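Local structure of poly-gamma-glutamate hydrolase (3A9L) at residues 35-40 and 150-155; 47-52 and 65-70; 79-84 and 101-106; 127-132 and 203-208; 169-174 and 178-183. The protein is a bacteriophage zinc peptidase that hydrolyses the gamma-glutamyl linkages of bacterial poly-gamma-glutamate. All coordinates share one frame; numbering follows the deposited sequence.

Contact 1 (35-40 and 150-155); sequences IYFSPH and DNIVNR. With ZN (zinc ion), chain C.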
# COMPACT_ATOMS: atom_id res chain seq x y z
N ILE A 35 -3.93 12.41 4.58
CA ILE A 35 -3.85 10.96 4.64
C ILE A 35 -4.96 10.43 5.57
O ILE A 35 -5.12 10.90 6.68
CB ILE A 35 -2.45 10.48 5.16
CG1 ILE A 35 -2.41 8.95 5.28
CG2 ILE A 35 -2.07 11.19 6.49
CD1 ILE A 35 -1.04 8.34 5.68
N TYR A 36 -5.74 9.49 5.06
CA TYR A 36 -6.80 8.89 5.82
C TYR A 36 -6.37 7.52 6.19
O TYR A 36 -5.90 6.76 5.34
CB TYR A 36 -8.06 8.82 4.97
CG TYR A 36 -8.60 10.17 4.61
CD1 TYR A 36 -9.24 10.95 5.57
CD2 TYR A 36 -8.45 10.68 3.32
CE1 TYR A 36 -9.77 12.19 5.25
CE2 TYR A 36 -8.97 11.95 3.00
CZ TYR A 36 -9.63 12.67 3.98
OH TYR A 36 -10.15 13.92 3.71
N PHE A 37 -6.50 7.18 7.46
CA PHE A 37 -5.87 5.94 7.91
C PHE A 37 -6.46 5.38 9.18
O PHE A 37 -7.17 6.06 9.91
CB PHE A 37 -4.35 6.13 8.04
CG PHE A 37 -3.94 6.78 9.32
CD1 PHE A 37 -3.98 8.17 9.46
CD2 PHE A 37 -3.52 6.00 10.39
CE1 PHE A 37 -3.60 8.77 10.68
CE2 PHE A 37 -3.15 6.58 11.60
CZ PHE A 37 -3.20 7.96 11.76
N SER A 38 -6.18 4.11 9.43
CA SER A 38 -6.54 3.49 10.69
C SER A 38 -5.45 2.50 11.16
O SER A 38 -4.91 1.73 10.36
CB SER A 38 -7.91 2.83 10.60
OG SER A 38 -8.15 2.11 11.80
N PRO A 39 -5.08 2.57 12.45
CA PRO A 39 -4.19 1.55 13.00
C PRO A 39 -4.94 0.27 13.42
O PRO A 39 -4.30 -0.74 13.77
CB PRO A 39 -3.58 2.23 14.23
CG PRO A 39 -4.60 3.23 14.68
CD PRO A 39 -5.33 3.68 13.40
N HIS A 40 -6.27 0.38 13.42
CA HIS A 40 -7.19 -0.66 13.91
C HIS A 40 -8.19 -1.12 12.82
O HIS A 40 -9.42 -1.26 13.05
CB HIS A 40 -7.87 -0.20 15.23
CG HIS A 40 -6.89 0.34 16.25
ND1 HIS A 40 -7.22 1.32 17.16
CD2 HIS A 40 -5.59 0.05 16.47
CE1 HIS A 40 -6.16 1.62 17.90
NE2 HIS A 40 -5.16 0.87 17.49
N ASP A 150 1.36 12.28 21.44
CA ASP A 150 1.62 10.88 21.12
C ASP A 150 0.62 10.27 20.14
O ASP A 150 1.02 9.50 19.28
CB ASP A 150 1.56 10.03 22.37
CG ASP A 150 2.64 10.40 23.37
OD1 ASP A 150 3.71 10.90 22.97
OD2 ASP A 150 2.40 10.15 24.58
N ASN A 151 -0.67 10.55 20.31
CA ASN A 151 -1.67 9.95 19.43
C ASN A 151 -1.22 9.97 17.95
O ASN A 151 -1.08 11.04 17.35
CB ASN A 151 -3.03 10.62 19.61
CG ASN A 151 -4.16 9.85 18.90
OD1 ASN A 151 -4.09 9.59 17.69
ND2 ASN A 151 -5.21 9.49 19.65
N ILE A 152 -1.01 8.80 17.37
CA ILE A 152 -0.56 8.75 15.96
C ILE A 152 -1.12 9.85 15.01
O ILE A 152 -0.36 10.43 14.23
CB ILE A 152 -0.71 7.35 15.31
CG1 ILE A 152 -0.14 7.32 13.88
CG2 ILE A 152 -2.18 6.88 15.31
CD1 ILE A 152 1.38 7.56 13.79
N VAL A 153 -2.42 10.14 15.09
CA VAL A 153 -3.04 11.17 14.24
C VAL A 153 -2.42 12.58 14.34
O VAL A 153 -2.37 13.29 13.33
CB VAL A 153 -4.61 11.25 14.38
CG1 VAL A 153 -4.98 12.21 15.46
CG2 VAL A 153 -5.23 11.71 13.06
N ASN A 154 -1.91 12.97 15.51
CA ASN A 154 -1.24 14.29 15.67
C ASN A 154 0.26 14.24 15.35
O ASN A 154 1.03 15.20 15.66
CB ASN A 154 -1.42 14.81 17.10
CG ASN A 154 -2.89 14.97 17.50
OD1 ASN A 154 -3.75 15.37 16.68
ND2 ASN A 154 -3.20 14.60 18.76
N ARG A 155 0.70 13.14 14.74
CA ARG A 155 2.09 13.03 14.35
C ARG A 155 2.24 13.17 12.83
O ARG A 155 3.26 12.79 12.26
CB ARG A 155 2.72 11.73 14.86
CG ARG A 155 2.59 11.56 16.37
CD ARG A 155 3.22 10.26 16.77
NE ARG A 155 4.65 10.25 16.46
CZ ARG A 155 5.41 9.16 16.52
NH1 ARG A 155 4.89 7.99 16.91
NH2 ARG A 155 6.70 9.25 16.23
ZN ZN C . -9.14 2.28 17.59
O HOH W 1 -10.88 2.96 18.90
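The Phe37 ring and the Ile152 side chain meet at a slant, the CE2-CZ rim of the ring against the two gamma carbons. Ile152 CG2 lies in the ring plane at that rim, 3.8 Å from Phe37 CE2, while Ile152 CG1 reaches Phe37 CZ obliquely at 3.8 Å. Holding CG of Phe37 between backbone N and carbonyl carbon (chi1 81°) sends the ring out from the strand toward 150-155. The next corner of the rim, Phe37 CE1, touches Val153 CG2 at 4.1 Å, and the backbone N of Val153 also faces this edge. That N-H is taken by Asn151 OD1 at 3.1 Å, in the carbonyl plane on a lone pair, which makes an Asx turn. Further along, Pro39 CG approaches Ile152 CG2 at 4.4 Å and sits above the centre of the His40 ring. His40 N donates to Ser38 OG (3.0 Å) in an ST turn where the chain turns a corner at Pro39 and His40. His40 ND1 binds the zinc ion at 2.2 Å, with His103 and Glu45 as the other protein ligands. The apolar cluster ends against a zinc ligand on an inner strand of the sheet, consistent with the alpha/beta zinc exopeptidase clan.

Contact 2 (47-52 and 65-70); sequences GTTELI and LFQGLL
A beta-alpha-beta unit, strand 34-42, helix 48-59 and strand 62-68, holds this contact: the first turn of the helix packs on the strand that follows it. The axes of 48-52 and 65-68 approach to 10.0 Å, running roughly antiparallel at 146°. Thr49 OG1 donates to Gln67 OE1 over 2.6 Å, on a lone pair in the amide plane. The hydroxyl stands anti to the carbonyl carbon of Thr49 (chi1 -70°), a rotation that directs it at the strand. Thr49 OG1 is also bonded to the backbone N of Gly42, and Gln67 NE2 to Asn24 OD1 on strand 23-29, so the amide is fixed at both its ends. Beside this polar pair the packing is aliphatic. Leu65 CD1 touches Thr49 CG2 at 3.9 Å, the two side chains crossing at about a right angle, whereas Leu65 CD2 meets Ile52 CD1 at 3.5 Å as those chains slide past each other in opposite directions. Fully buried, the contact seals helix against sheet as in the layered alpha/beta core of this fold.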
# COMPACT_ATOMS: atom_id res chain seq x y z
N GLY A 47 -15.23 -2.03 9.91
CA GLY A 47 -15.79 -0.94 9.12
C GLY A 47 -14.84 0.20 8.78
O GLY A 47 -15.13 1.02 7.89
N THR A 48 -13.75 0.32 9.52
CA THR A 48 -12.74 1.34 9.24
C THR A 48 -12.08 1.16 7.86
O THR A 48 -11.85 2.13 7.14
CB THR A 48 -11.63 1.34 10.33
OG1 THR A 48 -11.26 -0.00 10.60
CG2 THR A 48 -12.14 1.96 11.62
N THR A 49 -11.76 -0.07 7.51
CA THR A 49 -11.19 -0.35 6.18
C THR A 49 -12.06 0.18 5.07
O THR A 49 -11.57 0.87 4.18
CB THR A 49 -11.00 -1.87 5.96
OG1 THR A 49 -9.94 -2.34 6.79
CG2 THR A 49 -10.64 -2.19 4.50
N GLU A 50 -13.37 -0.10 5.15
CA GLU A 50 -14.30 0.17 4.02
C GLU A 50 -14.61 1.65 3.95
O GLU A 50 -14.74 2.22 2.87
CB GLU A 50 -15.60 -0.64 4.18
CG GLU A 50 -15.40 -2.19 4.05
CD GLU A 50 -14.81 -2.90 5.27
OE1 GLU A 50 -14.98 -2.44 6.42
OE2 GLU A 50 -14.16 -3.96 5.08
N LEU A 51 -14.73 2.27 5.12
CA LEU A 51 -14.95 3.71 5.14
C LEU A 51 -13.72 4.43 4.64
O LEU A 51 -13.85 5.40 3.94
CB LEU A 51 -15.37 4.21 6.53
CG LEU A 51 -15.45 5.73 6.71
CD1 LEU A 51 -16.56 6.35 5.81
CD2 LEU A 51 -15.62 6.10 8.16
N ILE A 52 -12.52 3.96 4.99
CA ILE A 52 -11.31 4.63 4.51
C ILE A 52 -11.19 4.49 2.98
O ILE A 52 -10.79 5.44 2.30
CB ILE A 52 -10.07 4.16 5.23
CG1 ILE A 52 -9.97 4.89 6.58
CG2 ILE A 52 -8.82 4.38 4.37
CD1 ILE A 52 -9.18 4.17 7.60
N LEU A 65 -3.52 1.47 6.23
CA LEU A 65 -4.35 0.58 7.07
C LEU A 65 -3.55 -0.53 7.70
O LEU A 65 -2.94 -1.33 6.99
CB LEU A 65 -5.41 -0.10 6.21
CG LEU A 65 -6.44 0.66 5.43
CD1 LEU A 65 -7.17 -0.34 4.59
CD2 LEU A 65 -7.41 1.38 6.40
N PHE A 66 -3.53 -0.59 9.03
CA PHE A 66 -2.97 -1.76 9.73
C PHE A 66 -4.15 -2.62 10.05
O PHE A 66 -5.01 -2.21 10.83
CB PHE A 66 -2.21 -1.36 11.01
CG PHE A 66 -1.53 -2.51 11.71
CD1 PHE A 66 -2.23 -3.25 12.68
CD2 PHE A 66 -0.20 -2.84 11.45
CE1 PHE A 66 -1.63 -4.33 13.33
CE2 PHE A 66 0.40 -3.91 12.10
CZ PHE A 66 -0.32 -4.66 13.05
N GLN A 67 -4.23 -3.79 9.40
CA GLN A 67 -5.48 -4.57 9.36
C GLN A 67 -5.36 -5.89 10.11
O GLN A 67 -4.43 -6.64 9.84
CB GLN A 67 -5.85 -4.91 7.90
CG GLN A 67 -6.27 -3.73 7.00
CD GLN A 67 -7.08 -4.20 5.78
OE1 GLN A 67 -8.27 -3.93 5.69
NE2 GLN A 67 -6.45 -4.95 4.90
N GLY A 68 -6.32 -6.17 11.02
CA GLY A 68 -6.52 -7.53 11.53
C GLY A 68 -7.18 -8.44 10.52
O GLY A 68 -8.12 -8.03 9.83
N LEU A 69 -6.70 -9.68 10.43
CA LEU A 69 -7.15 -10.67 9.44
C LEU A 69 -7.75 -11.93 10.04
O LEU A 69 -8.21 -12.81 9.30
CB LEU A 69 -5.99 -11.11 8.54
CG LEU A 69 -5.18 -10.05 7.79
CD1 LEU A 69 -4.14 -10.70 6.87
CD2 LEU A 69 -6.11 -9.21 7.00
N LEU A 70 -7.75 -12.00 11.36
CA LEU A 70 -8.18 -13.21 12.02
C LEU A 70 -9.67 -13.30 11.85
O LEU A 70 -10.36 -12.27 11.79
CB LEU A 70 -7.78 -13.25 13.50
CG LEU A 70 -6.26 -13.21 13.72
CD1 LEU A 70 -5.91 -12.41 14.98
CD2 LEU A 70 -5.68 -14.60 13.75

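Contact 3 (79-84 and 101-106); sequences VTSTHF and SFHGYK. With ZN (zinc ion), chain C; PO4 (phosphate ion), chain D.
Ser81 and His103 come together beside the zinc ion, with Ser81 OG 2.9 Å from His103 CE1. The hydroxyl approaches the imidazole obliquely and makes no hydrogen bond with it, the angle to NE2 being poor; it turns instead to a phosphate. Ser81 N reaches phosphate O3 at 3.0 Å with a fairly straight N-H (161°), and Ser81 OG, beside its own backbone N (chi1 -41°), donates to the same oxygen. That bond and the one from Thr80 OG1 to phosphate O1 are both very short, at doubtful lengths; His78 NE2 supplies another. Phosphate O4 reaches the zinc ion at 2.4 Å, joining His103 ND1 at 2.1 Å and a water at 2.3 Å, with His40 and Glu45 completing the site. The phosphate, probably from the crystallisation liquor, may mark part of the substrate pocket. His103 stands near the C-terminal end of strand 98-105 in the mixed sheet, where alpha/beta hydrolytic enzymes commonly gather their active-site residues. The metal-bound water donates to Gly104 O at 3.0 Å, while Gly104 N binds Glu45. In the next shell, Ser101 OG lies in plane at the His103 ring edge, and backbone bonding to Ile152 holds Ser81.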
# COMPACT_ATOMS: atom_id res chain seq x y z
N VAL A 79 -3.22 -2.09 19.24
CA VAL A 79 -2.27 -1.25 19.93
C VAL A 79 -2.82 0.18 19.92
O VAL A 79 -2.95 0.83 18.88
CB VAL A 79 -0.83 -1.40 19.36
CG1 VAL A 79 0.11 -0.37 19.94
CG2 VAL A 79 -0.27 -2.83 19.70
N THR A 80 -3.20 0.65 21.10
CA THR A 80 -3.76 1.97 21.23
C THR A 80 -2.96 3.04 20.46
O THR A 80 -1.73 2.94 20.35
CB THR A 80 -3.88 2.33 22.71
OG1 THR A 80 -4.90 3.32 22.88
CG2 THR A 80 -2.53 2.80 23.27
N SER A 81 -3.66 4.05 19.93
CA SER A 81 -3.04 5.11 19.08
C SER A 81 -1.88 5.89 19.70
O SER A 81 -0.94 6.29 18.99
CB SER A 81 -4.09 6.11 18.59
OG SER A 81 -5.29 5.47 18.19
N THR A 82 -1.93 6.14 21.01
CA THR A 82 -0.79 6.78 21.66
C THR A 82 0.50 5.91 21.67
O THR A 82 1.56 6.42 21.99
CB THR A 82 -1.09 7.12 23.12
OG1 THR A 82 -1.42 5.90 23.80
CG2 THR A 82 -2.25 8.13 23.24
N HIS A 83 0.38 4.61 21.36
CA HIS A 83 1.50 3.64 21.46
C HIS A 83 1.83 3.05 20.09
O HIS A 83 2.75 2.23 19.93
CB HIS A 83 1.14 2.50 22.43
CG HIS A 83 1.00 2.94 23.84
ND1 HIS A 83 0.86 2.06 24.89
CD2 HIS A 83 1.03 4.18 24.40
CE1 HIS A 83 0.78 2.73 26.02
NE2 HIS A 83 0.89 4.02 25.75
N PHE A 84 1.08 3.51 19.11
CA PHE A 84 1.10 2.87 17.81
C PHE A 84 2.23 3.45 17.05
O PHE A 84 2.29 4.66 16.77
CB PHE A 84 -0.23 3.02 17.07
CG PHE A 84 -0.27 2.28 15.75
CD1 PHE A 84 0.19 2.89 14.59
CD2 PHE A 84 -0.76 0.99 15.67
CE1 PHE A 84 0.15 2.24 13.39
CE2 PHE A 84 -0.80 0.32 14.47
CZ PHE A 84 -0.37 0.95 13.33
N SER A 101 -7.89 10.12 11.25
CA SER A 101 -7.81 8.69 11.64
C SER A 101 -9.22 8.15 11.87
O SER A 101 -10.08 8.88 12.28
CB SER A 101 -6.99 8.51 12.89
OG SER A 101 -7.56 9.19 13.99
N PHE A 102 -9.44 6.87 11.60
CA PHE A 102 -10.77 6.30 11.77
C PHE A 102 -10.77 5.12 12.77
O PHE A 102 -10.07 4.14 12.57
CB PHE A 102 -11.35 5.86 10.43
CG PHE A 102 -11.52 6.98 9.43
CD1 PHE A 102 -10.43 7.45 8.68
CD2 PHE A 102 -12.76 7.58 9.26
CE1 PHE A 102 -10.59 8.50 7.74
CE2 PHE A 102 -12.93 8.61 8.32
CZ PHE A 102 -11.84 9.08 7.59
N HIS A 103 -11.63 5.22 13.78
CA HIS A 103 -11.66 4.27 14.91
C HIS A 103 -13.01 3.72 15.20
O HIS A 103 -14.04 4.31 14.85
CB HIS A 103 -11.10 4.91 16.18
CG HIS A 103 -9.61 5.07 16.16
ND1 HIS A 103 -8.76 4.12 16.68
CD2 HIS A 103 -8.82 6.05 15.66
CE1 HIS A 103 -7.51 4.52 16.50
NE2 HIS A 103 -7.52 5.69 15.89
N GLY A 104 -13.02 2.56 15.84
CA GLY A 104 -14.28 1.96 16.27
C GLY A 104 -14.35 1.82 17.79
O GLY A 104 -13.39 1.36 18.41
N TYR A 105 -15.45 2.23 18.41
CA TYR A 105 -15.58 2.01 19.85
C TYR A 105 -16.87 1.23 20.10
O TYR A 105 -17.76 1.26 19.25
CB TYR A 105 -15.47 3.33 20.68
CG TYR A 105 -16.70 4.20 20.66
CD1 TYR A 105 -17.71 4.05 21.61
CD2 TYR A 105 -16.87 5.19 19.68
CE1 TYR A 105 -18.86 4.86 21.59
CE2 TYR A 105 -18.02 6.01 19.65
CZ TYR A 105 -19.00 5.84 20.61
OH TYR A 105 -20.13 6.63 20.58
N LYS A 106 -16.93 0.53 21.23
CA LYS A 106 -18.07 -0.31 21.57
C LYS A 106 -19.26 0.49 22.11
O LYS A 106 -19.18 1.16 23.15
CB LYS A 106 -17.66 -1.42 22.56
CG LYS A 106 -18.57 -2.66 22.54
CD LYS A 106 -17.77 -3.91 22.91
CE LYS A 106 -18.47 -5.19 22.52
NZ LYS A 106 -19.79 -5.33 23.20
ZN ZN C . -9.14 2.28 17.59
P PO4 D . -7.79 3.52 20.60
O1 PO4 D . -7.15 3.00 21.87
O2 PO4 D . -8.80 4.62 20.88
O3 PO4 D . -6.65 4.10 19.81
O4 PO4 D . -8.47 2.42 19.85
O HOH W 1 -10.88 2.96 18.90

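Contact 4 (127-132 and 203-208); sequences VSKLNS and EAEYYG
Lys129 and Glu205 reach from two helices to form a single salt bridge. Lys129 NZ donates to Glu205 OE1 at 3.2 Å, coming in nearly head-on, in line with the carboxylate C-O bond. The lysine bends at its second torsion (chi2 -38°) before running straight to its ammonium group, whereas the glutamate is extended throughout, CG opposite its backbone N (chi1 -162°). The two chains therefore meet at an angle partway between the helices.

Besides the bond, Lys129 CE lies 3.6 Å from Glu205 OE1; no apolar side-chain pair accompanies it. The side chains also touch residues around them: Lys129 meets Ala198 and Ala202, and Glu205 meets Leu125.

Among hydrogen bonds within the segments, Ser132 OG donates to Lys129 O at 2.9 Å, tilted 18° from the carbonyl plane, near the C-terminal end of helix 120-132.

The pair lies at the surface, far from the zinc site. Inward of it, Leu130 packs on Ala198, and Tyr206 touches Glu121 and Leu122, joining helix 120-132 to helix 190-209. That second helix is in turn tied to the sheet, where Glu203 OE1 lies very close to Tyr36 OH of strand 34-42, in a probable hydrogen bond, and Tyr207 OH bonds Asp98 of strand 98-105.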
# COMPACT_ATOMS: atom_id res chain seq x y z
N VAL A 127 -17.63 17.41 12.03
CA VAL A 127 -18.71 17.29 12.98
C VAL A 127 -19.91 17.89 12.27
O VAL A 127 -20.92 17.25 12.12
CB VAL A 127 -18.28 18.02 14.28
CG1 VAL A 127 -19.41 18.84 14.92
CG2 VAL A 127 -17.63 17.01 15.26
N SER A 128 -19.69 19.08 11.74
CA SER A 128 -20.74 19.85 11.12
C SER A 128 -21.28 19.21 9.84
O SER A 128 -22.49 19.25 9.62
CB SER A 128 -20.28 21.28 10.93
OG SER A 128 -21.26 22.04 10.27
N LYS A 129 -20.41 18.58 9.04
CA LYS A 129 -20.88 17.85 7.84
C LYS A 129 -21.66 16.59 8.19
O LYS A 129 -22.72 16.31 7.61
CB LYS A 129 -19.74 17.47 6.89
CG LYS A 129 -19.00 18.61 6.17
CD LYS A 129 -19.92 19.74 5.74
CE LYS A 129 -19.33 20.57 4.60
NZ LYS A 129 -20.21 21.73 4.41
N LEU A 130 -21.18 15.83 9.17
CA LEU A 130 -21.87 14.60 9.49
C LEU A 130 -23.31 14.90 9.89
O LEU A 130 -24.26 14.32 9.34
CB LEU A 130 -21.13 13.79 10.57
CG LEU A 130 -19.74 13.29 10.18
CD1 LEU A 130 -19.09 12.77 11.42
CD2 LEU A 130 -19.80 12.22 9.06
N ASN A 131 -23.46 15.85 10.83
CA ASN A 131 -24.79 16.30 11.24
C ASN A 131 -25.68 16.67 10.07
O ASN A 131 -26.87 16.39 10.08
CB ASN A 131 -24.70 17.52 12.14
CG ASN A 131 -24.02 17.25 13.46
OD1 ASN A 131 -23.73 18.18 14.19
ND2 ASN A 131 -23.76 15.98 13.77
N SER A 132 -25.11 17.34 9.08
CA SER A 132 -25.94 17.89 8.01
C SER A 132 -26.39 16.78 7.09
O SER A 132 -27.25 16.99 6.24
CB SER A 132 -25.18 18.94 7.22
OG SER A 132 -24.36 18.28 6.26
N GLU A 203 -13.26 18.03 4.20
CA GLU A 203 -11.89 18.18 3.67
C GLU A 203 -11.84 19.29 2.61
O GLU A 203 -10.90 20.10 2.61
CB GLU A 203 -11.33 16.86 3.08
CG GLU A 203 -9.80 16.91 2.85
CD GLU A 203 -9.24 16.03 1.71
OE1 GLU A 203 -9.55 14.83 1.61
OE2 GLU A 203 -8.42 16.54 0.91
N ALA A 204 -12.87 19.33 1.74
CA ALA A 204 -12.99 20.34 0.67
C ALA A 204 -13.06 21.77 1.17
O ALA A 204 -12.23 22.60 0.82
CB ALA A 204 -14.19 20.00 -0.28
N GLU A 205 -14.04 22.06 2.03
CA GLU A 205 -14.18 23.37 2.68
C GLU A 205 -12.89 23.77 3.42
O GLU A 205 -12.40 24.90 3.27
CB GLU A 205 -15.39 23.35 3.63
CG GLU A 205 -15.91 24.73 4.04
CD GLU A 205 -16.96 24.67 5.13
OE1 GLU A 205 -17.94 23.90 4.98
OE2 GLU A 205 -16.81 25.40 6.15
N TYR A 206 -12.33 22.85 4.20
CA TYR A 206 -11.04 23.06 4.88
C TYR A 206 -9.99 23.57 3.94
O TYR A 206 -9.35 24.61 4.20
CB TYR A 206 -10.53 21.74 5.52
CG TYR A 206 -9.23 21.88 6.27
CD1 TYR A 206 -9.13 22.71 7.39
CD2 TYR A 206 -8.09 21.18 5.86
CE1 TYR A 206 -7.93 22.85 8.09
CE2 TYR A 206 -6.88 21.32 6.56
CZ TYR A 206 -6.82 22.15 7.69
OH TYR A 206 -5.65 22.30 8.39
N TYR A 207 -9.78 22.85 2.85
CA TYR A 207 -8.78 23.27 1.88
C TYR A 207 -9.26 24.50 1.09
O TYR A 207 -8.45 25.21 0.48
CB TYR A 207 -8.32 22.08 1.01
CG TYR A 207 -7.41 21.16 1.80
CD1 TYR A 207 -6.22 21.64 2.33
CD2 TYR A 207 -7.74 19.82 2.04
CE1 TYR A 207 -5.38 20.83 3.09
CE2 TYR A 207 -6.90 18.99 2.79
CZ TYR A 207 -5.72 19.52 3.31
OH TYR A 207 -4.85 18.76 4.06
N GLY A 208 -10.57 24.76 1.16
CA GLY A 208 -11.20 25.92 0.53
C GLY A 208 -11.06 27.18 1.37
O GLY A 208 -10.81 28.26 0.82

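Contact 5 (169-174 and 178-183); sequences AQRRAF and NDWSKA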
# COMPACT_ATOMS: atom_id res chain seq x y z
N ALA A 169 -22.59 0.38 16.86
CA ALA A 169 -23.93 0.51 16.28
C ALA A 169 -23.87 1.24 14.95
O ALA A 169 -24.56 0.88 13.98
CB ALA A 169 -24.84 1.24 17.21
N GLN A 170 -23.04 2.29 14.91
CA GLN A 170 -23.03 3.16 13.74
C GLN A 170 -22.40 2.45 12.55
O GLN A 170 -22.91 2.54 11.40
CB GLN A 170 -22.31 4.48 14.03
CG GLN A 170 -22.08 5.33 12.74
CD GLN A 170 -23.37 5.81 12.08
OE1 GLN A 170 -23.92 6.84 12.45
NE2 GLN A 170 -23.83 5.08 11.08
N ARG A 171 -21.27 1.80 12.82
CA ARG A 171 -20.56 0.97 11.85
C ARG A 171 -21.39 -0.24 11.38
O ARG A 171 -21.30 -0.61 10.21
CB ARG A 171 -19.21 0.52 12.43
CG ARG A 171 -18.31 1.68 12.85
CD ARG A 171 -16.99 1.20 13.47
NE ARG A 171 -17.11 0.83 14.86
CZ ARG A 171 -16.81 -0.38 15.35
NH1 ARG A 171 -16.32 -1.36 14.56
NH2 ARG A 171 -16.95 -0.61 16.64
N ARG A 172 -22.21 -0.83 12.26
CA ARG A 172 -23.15 -1.85 11.81
C ARG A 172 -24.17 -1.26 10.83
O ARG A 172 -24.57 -1.95 9.91
CB ARG A 172 -23.84 -2.62 12.96
CG ARG A 172 -23.06 -3.83 13.46
CD ARG A 172 -23.84 -4.63 14.49
NE ARG A 172 -23.10 -4.94 15.71
CZ ARG A 172 -22.25 -5.95 15.90
NH1 ARG A 172 -21.95 -6.82 14.93
NH2 ARG A 172 -21.67 -6.09 17.08
N ALA A 173 -24.52 0.02 10.99
CA ALA A 173 -25.49 0.67 10.12
C ALA A 173 -24.90 1.10 8.76
O ALA A 173 -25.64 1.40 7.84
CB ALA A 173 -26.22 1.84 10.83
N PHE A 174 -23.57 1.12 8.63
CA PHE A 174 -22.90 1.21 7.30
C PHE A 174 -23.23 0.02 6.35
O PHE A 174 -23.06 0.13 5.13
CB PHE A 174 -21.35 1.21 7.42
CG PHE A 174 -20.73 2.43 8.09
CD1 PHE A 174 -21.38 3.65 8.19
CD2 PHE A 174 -19.43 2.33 8.61
CE1 PHE A 174 -20.76 4.76 8.80
CE2 PHE A 174 -18.80 3.43 9.23
CZ PHE A 174 -19.47 4.64 9.34
N ASN A 178 -27.73 -4.42 8.60
CA ASN A 178 -26.98 -4.12 9.84
C ASN A 178 -25.98 -5.22 10.22
O ASN A 178 -25.65 -5.43 11.40
CB ASN A 178 -27.92 -3.81 11.03
CG ASN A 178 -28.70 -2.52 10.85
OD1 ASN A 178 -28.29 -1.60 10.13
ND2 ASN A 178 -29.84 -2.42 11.52
N ASP A 179 -25.48 -5.93 9.22
CA ASP A 179 -24.67 -7.10 9.47
C ASP A 179 -23.23 -6.85 9.07
O ASP A 179 -22.94 -6.69 7.89
CB ASP A 179 -25.24 -8.27 8.67
CG ASP A 179 -24.37 -9.50 8.78
OD1 ASP A 179 -23.82 -9.69 9.87
OD2 ASP A 179 -24.24 -10.25 7.79
N TRP A 180 -22.31 -6.82 10.02
CA TRP A 180 -20.95 -6.48 9.62
C TRP A 180 -20.03 -7.67 9.32
O TRP A 180 -18.81 -7.51 9.31
CB TRP A 180 -20.30 -5.43 10.55
CG TRP A 180 -19.90 -5.86 11.92
CD1 TRP A 180 -19.77 -7.14 12.39
CD2 TRP A 180 -19.52 -4.99 12.99
NE1 TRP A 180 -19.34 -7.11 13.70
CE2 TRP A 180 -19.19 -5.81 14.10
CE3 TRP A 180 -19.43 -3.59 13.13
CZ2 TRP A 180 -18.79 -5.28 15.32
CZ3 TRP A 180 -19.03 -3.06 14.36
CH2 TRP A 180 -18.72 -3.91 15.44
N SER A 181 -20.58 -8.84 9.02
CA SER A 181 -19.71 -10.00 8.74
C SER A 181 -18.85 -9.75 7.50
O SER A 181 -19.27 -9.05 6.55
CB SER A 181 -20.49 -11.32 8.65
OG SER A 181 -21.39 -11.35 7.55
N LYS A 182 -17.62 -10.29 7.52
CA LYS A 182 -16.66 -10.00 6.45
C LYS A 182 -17.31 -10.26 5.10
O LYS A 182 -17.16 -9.46 4.16
CB LYS A 182 -15.36 -10.81 6.59
CG LYS A 182 -14.10 -10.11 6.02
CD LYS A 182 -13.92 -10.27 4.48
CE LYS A 182 -13.20 -9.07 3.85
NZ LYS A 182 -11.84 -8.85 4.43
N ALA A 183 -18.06 -11.36 5.04
CA ALA A 183 -18.65 -11.86 3.81
C ALA A 183 -19.57 -10.81 3.21
O ALA A 183 -19.79 -10.75 2.01
CB ALA A 183 -19.41 -13.14 4.11
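Trp180 carries its indole with CG between backbone N and carbonyl carbon (chi1 72°), and Arg172 turns at its third torsion (chi3 -130°), which together lay the guanidinium over one face of the indole. Arg172 CZ is 3.9 Å from the centroid of the six-membered ring, a cation-pi contact with the two planes 37° apart. Lower on the same side chain, Arg172 CG makes a CH-pi contact at 4.1 Å from that centroid. Arg171 approaches obliquely, its NH1 3.2 Å from Trp180 CZ3; that nitrogen bonds Val46 O, and Arg171 NE bonds Ile166 O. On the backbone, Asn178 CA gives a CA-H...O contact to Arg172 O at 3.2 Å. Arg172 NH1 and Trp180 NE1 stand 2.9 Å apart, but both are donors and make no bond. The attraction is thus to the pi cloud, and the charge of Arg172, also paired with Asp108 through NH2, probably polarises the indole, which Arg171 meets at a slant from the other side, at the CZ3 rim.

From the N terminus, contact 1 opens on strand 34-42 and closes only at 150-155, so the loop it defines takes in two shorter ones. The first, contact 2, closes over helix 48-59 within a beta-alpha-beta unit; the second, contact 3, follows in series and brings the 79-84 loop back to strand 98-105. Contacts 1 and 3 meet at the same zinc ion, on neighbouring strands of the sheet. Contact 4 starts at 127-132, before contact 1 has closed, and ends at 203-208: the two cross, and they touch where Glu203 of helix 190-209 meets Tyr36 of strand 34-42. Contact 5 lies wholly within the span of contact 4, and its Arg171 touches strand 98-105 near Gly104.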